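Local coordinates for protein DNA endonuclease I-CeuI (PDB 2EX5) that cuts DNA as a homodimeric, magnesium-dependent LAGLIDADG homing endonuclease, recognising a degenerate site of 17-19 base pairs and leaving a staggered break that lets its group I intron spread, at residues E50-L55 with L101-T106. The protein carries 1 engineered substitution. Sequence-based numbering, arbitrary orientation.
Sequences ESKLFL and LEVFKT
Leu-55 and Val-103 meet tip to tip and carry most of this apolar contact between two helices. Both side chains leave their backbones toward the opposite helix. In Leu-55, CG lies anti to the backbone N (chi1 172°), which sends the branch outward and brings CD2 up to the CG1 side of Val-103. CD2 lies 4.2 Å from Val-103 CB and just as far from its CG2; the modelled approach to CG1 is closer than two carbons can sit, so its exact value is doubtful. Lys-52 adds its aliphatic part along the flank, with its CD 4.4 Å from CG2 of Val-103. The two backbones come nearest at the CA atoms of Lys-52 and Val-103, 7.6 Å from each other. Phe-136 of helix 126-141 touches Lys-52, Leu-55 and Val-103 alike, and packs edge-to-face with Phe-104.

Polar groups serve each segment separately. The ammonium of Lys-52 is hydrogen-bonded to the hydroxyl of Tyr-140, of helix 126-141. Where helix 94-104 ends, Lys-105 takes a positive phi of 65° while its N still bonds to Leu-101 O (2.7 Å); its NZ closes a salt bridge with Glu-102 OE1 within segment 101-106.

On another face of helix 49-62, the ring of Phe-54 meets that of Phe-144 of the second subunit. Helix 49-62 ends in the magnesium-binding Gly-61 and Glu-62, as the LAGLIDADG helix does in this family; here its flank rests on the helix that follows the first beta hairpin, within the alpha-beta-beta-alpha-beta-beta-alpha core of the LAGLIDADG fold.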
loop_
_atom_site.group_PDB
_atom_site.type_symbol
_atom_site.label_atom_id
_atom_site.label_comp_id
_atom_site.label_asym_id
_atom_site.label_seq_id
_atom_site.Cartn_x
_atom_site.Cartn_y
_atom_site.Cartn_z
ATOM N N GLU C 50 3.544 14.671 -12.719
ATOM C CA GLU C 50 4.111 13.321 -12.628
ATOM C C GLU C 50 4.215 12.753 -11.159
ATOM O O GLU C 50 3.869 11.574 -10.918
ATOM C CB GLU C 50 5.498 13.403 -13.103
ATOM C CG GLU C 50 5.842 12.471 -14.179
ATOM C CD GLU C 50 5.883 13.182 -15.512
ATOM O OE1 GLU C 50 5.332 14.338 -15.626
ATOM O OE2 GLU C 50 6.492 12.599 -16.434
ATOM N N SER C 51 4.710 13.583 -10.238
ATOM C CA SER C 51 4.939 13.121 -8.903
ATOM C C SER C 51 3.632 13.057 -8.078
ATOM O O SER C 51 3.545 12.281 -7.152
ATOM C CB SER C 51 6.107 13.857 -8.239
ATOM O OG SER C 51 5.693 15.134 -8.033
ATOM N N LYS C 52 2.627 13.836 -8.488
ATOM C CA LYS C 52 1.268 13.788 -8.066
ATOM C C LYS C 52 0.469 12.533 -8.451
ATOM O O LYS C 52 -0.369 12.001 -7.639
ATOM C CB LYS C 52 0.574 14.997 -8.606
ATOM C CG LYS C 52 1.070 16.260 -7.918
ATOM C CD LYS C 52 -0.021 17.273 -7.798
ATOM C CE LYS C 52 0.344 18.607 -8.387
ATOM N NZ LYS C 52 0.675 18.244 -9.744
ATOM N N LEU C 53 0.696 12.071 -9.680
ATOM C CA LEU C 53 0.068 10.852 -10.147
ATOM C C LEU C 53 0.651 9.677 -9.386
ATOM O O LEU C 53 -0.033 8.743 -9.184
ATOM C CB LEU C 53 0.245 10.641 -11.686
ATOM C CG LEU C 53 -0.733 10.987 -12.828
ATOM C CD1 LEU C 53 -1.987 11.641 -12.455
ATOM C CD2 LEU C 53 -0.100 11.758 -14.096
ATOM N N PHE C 54 1.955 9.700 -9.113
ATOM C CA PHE C 54 2.671 8.688 -8.332
ATOM C C PHE C 54 2.110 8.742 -6.866
ATOM O O PHE C 54 1.807 7.722 -6.297
ATOM C CB PHE C 54 4.201 8.922 -8.353
ATOM C CG PHE C 54 5.025 7.924 -7.456
ATOM C CD1 PHE C 54 5.554 6.754 -7.994
ATOM C CD2 PHE C 54 5.204 8.159 -6.100
ATOM C CE1 PHE C 54 6.305 5.837 -7.211
ATOM C CE2 PHE C 54 5.895 7.265 -5.330
ATOM C CZ PHE C 54 6.451 6.123 -5.881
ATOM N N LEU C 55 1.888 9.925 -6.297
ATOM C CA LEU C 55 1.369 9.965 -4.993
ATOM C C LEU C 55 -0.077 9.419 -5.010
ATOM O O LEU C 55 -0.457 8.770 -4.062
ATOM C CB LEU C 55 1.422 11.362 -4.457
ATOM C CG LEU C 55 0.764 11.770 -3.123
ATOM C CD1 LEU C 55 1.499 10.980 -1.951
ATOM C CD2 LEU C 55 0.789 13.279 -2.910
ATOM N N LEU C 101 3.100 15.824 2.139
ATOM C CA LEU C 101 3.205 17.110 2.905
ATOM C C LEU C 101 3.420 18.276 1.950
ATOM O O LEU C 101 2.704 19.305 1.922
ATOM C CB LEU C 101 4.405 16.945 3.827
ATOM C CG LEU C 101 4.400 17.264 5.325
ATOM C CD1 LEU C 101 3.092 16.823 6.082
ATOM C CD2 LEU C 101 5.653 16.743 5.995
ATOM N N GLU C 102 4.393 18.040 1.065
ATOM C CA GLU C 102 4.755 19.013 0.038
ATOM C C GLU C 102 3.565 19.277 -0.899
ATOM O O GLU C 102 3.254 20.434 -1.125
ATOM C CB GLU C 102 6.076 18.604 -0.632
ATOM C CG GLU C 102 6.629 19.642 -1.511
ATOM C CD GLU C 102 7.623 20.556 -0.860
ATOM O OE1 GLU C 102 7.292 21.735 -0.680
ATOM O OE2 GLU C 102 8.703 20.126 -0.529
ATOM N N VAL C 103 2.834 18.241 -1.359
ATOM C CA VAL C 103 1.628 18.515 -2.150
ATOM C C VAL C 103 0.408 19.029 -1.421
ATOM O O VAL C 103 -0.345 19.844 -2.000
ATOM C CB VAL C 103 1.209 17.409 -3.253
ATOM C CG1 VAL C 103 1.886 16.159 -3.095
ATOM C CG2 VAL C 103 -0.284 17.298 -3.446
ATOM N N PHE C 104 0.139 18.570 -0.182
ATOM C CA PHE C 104 -0.996 19.208 0.456
ATOM C C PHE C 104 -0.669 20.558 1.062
ATOM O O PHE C 104 -1.579 21.258 1.398
ATOM C CB PHE C 104 -1.730 18.289 1.502
ATOM C CG PHE C 104 -2.134 16.939 0.968
ATOM C CD1 PHE C 104 -1.465 15.796 1.394
ATOM C CD2 PHE C 104 -3.157 16.796 0.036
ATOM C CE1 PHE C 104 -1.842 14.521 0.929
ATOM C CE2 PHE C 104 -3.551 15.478 -0.444
ATOM C CZ PHE C 104 -2.883 14.361 0.066
ATOM N N LYS C 105 0.595 20.891 1.297
ATOM C CA LYS C 105 0.919 22.161 2.039
ATOM C C LYS C 105 0.476 22.249 3.512
ATOM O O LYS C 105 0.409 23.348 4.068
ATOM C CB LYS C 105 0.480 23.420 1.248
ATOM C CG LYS C 105 1.332 23.723 -0.003
ATOM C CD LYS C 105 2.767 23.265 0.220
ATOM C CE LYS C 105 3.768 23.633 -0.989
ATOM N NZ LYS C 105 5.196 23.050 -0.742
ATOM N N THR C 106 0.183 21.087 4.145
ATOM C CA THR C 106 -0.357 21.002 5.509
ATOM C C THR C 106 -0.234 19.479 5.887
ATOM O O THR C 106 0.119 18.658 5.031
ATOM C CB THR C 106 -1.784 21.586 5.641
ATOM O OG1 THR C 106 -2.070 21.889 7.028
ATOM C CG2 THR C 106 -2.877 20.624 5.042
#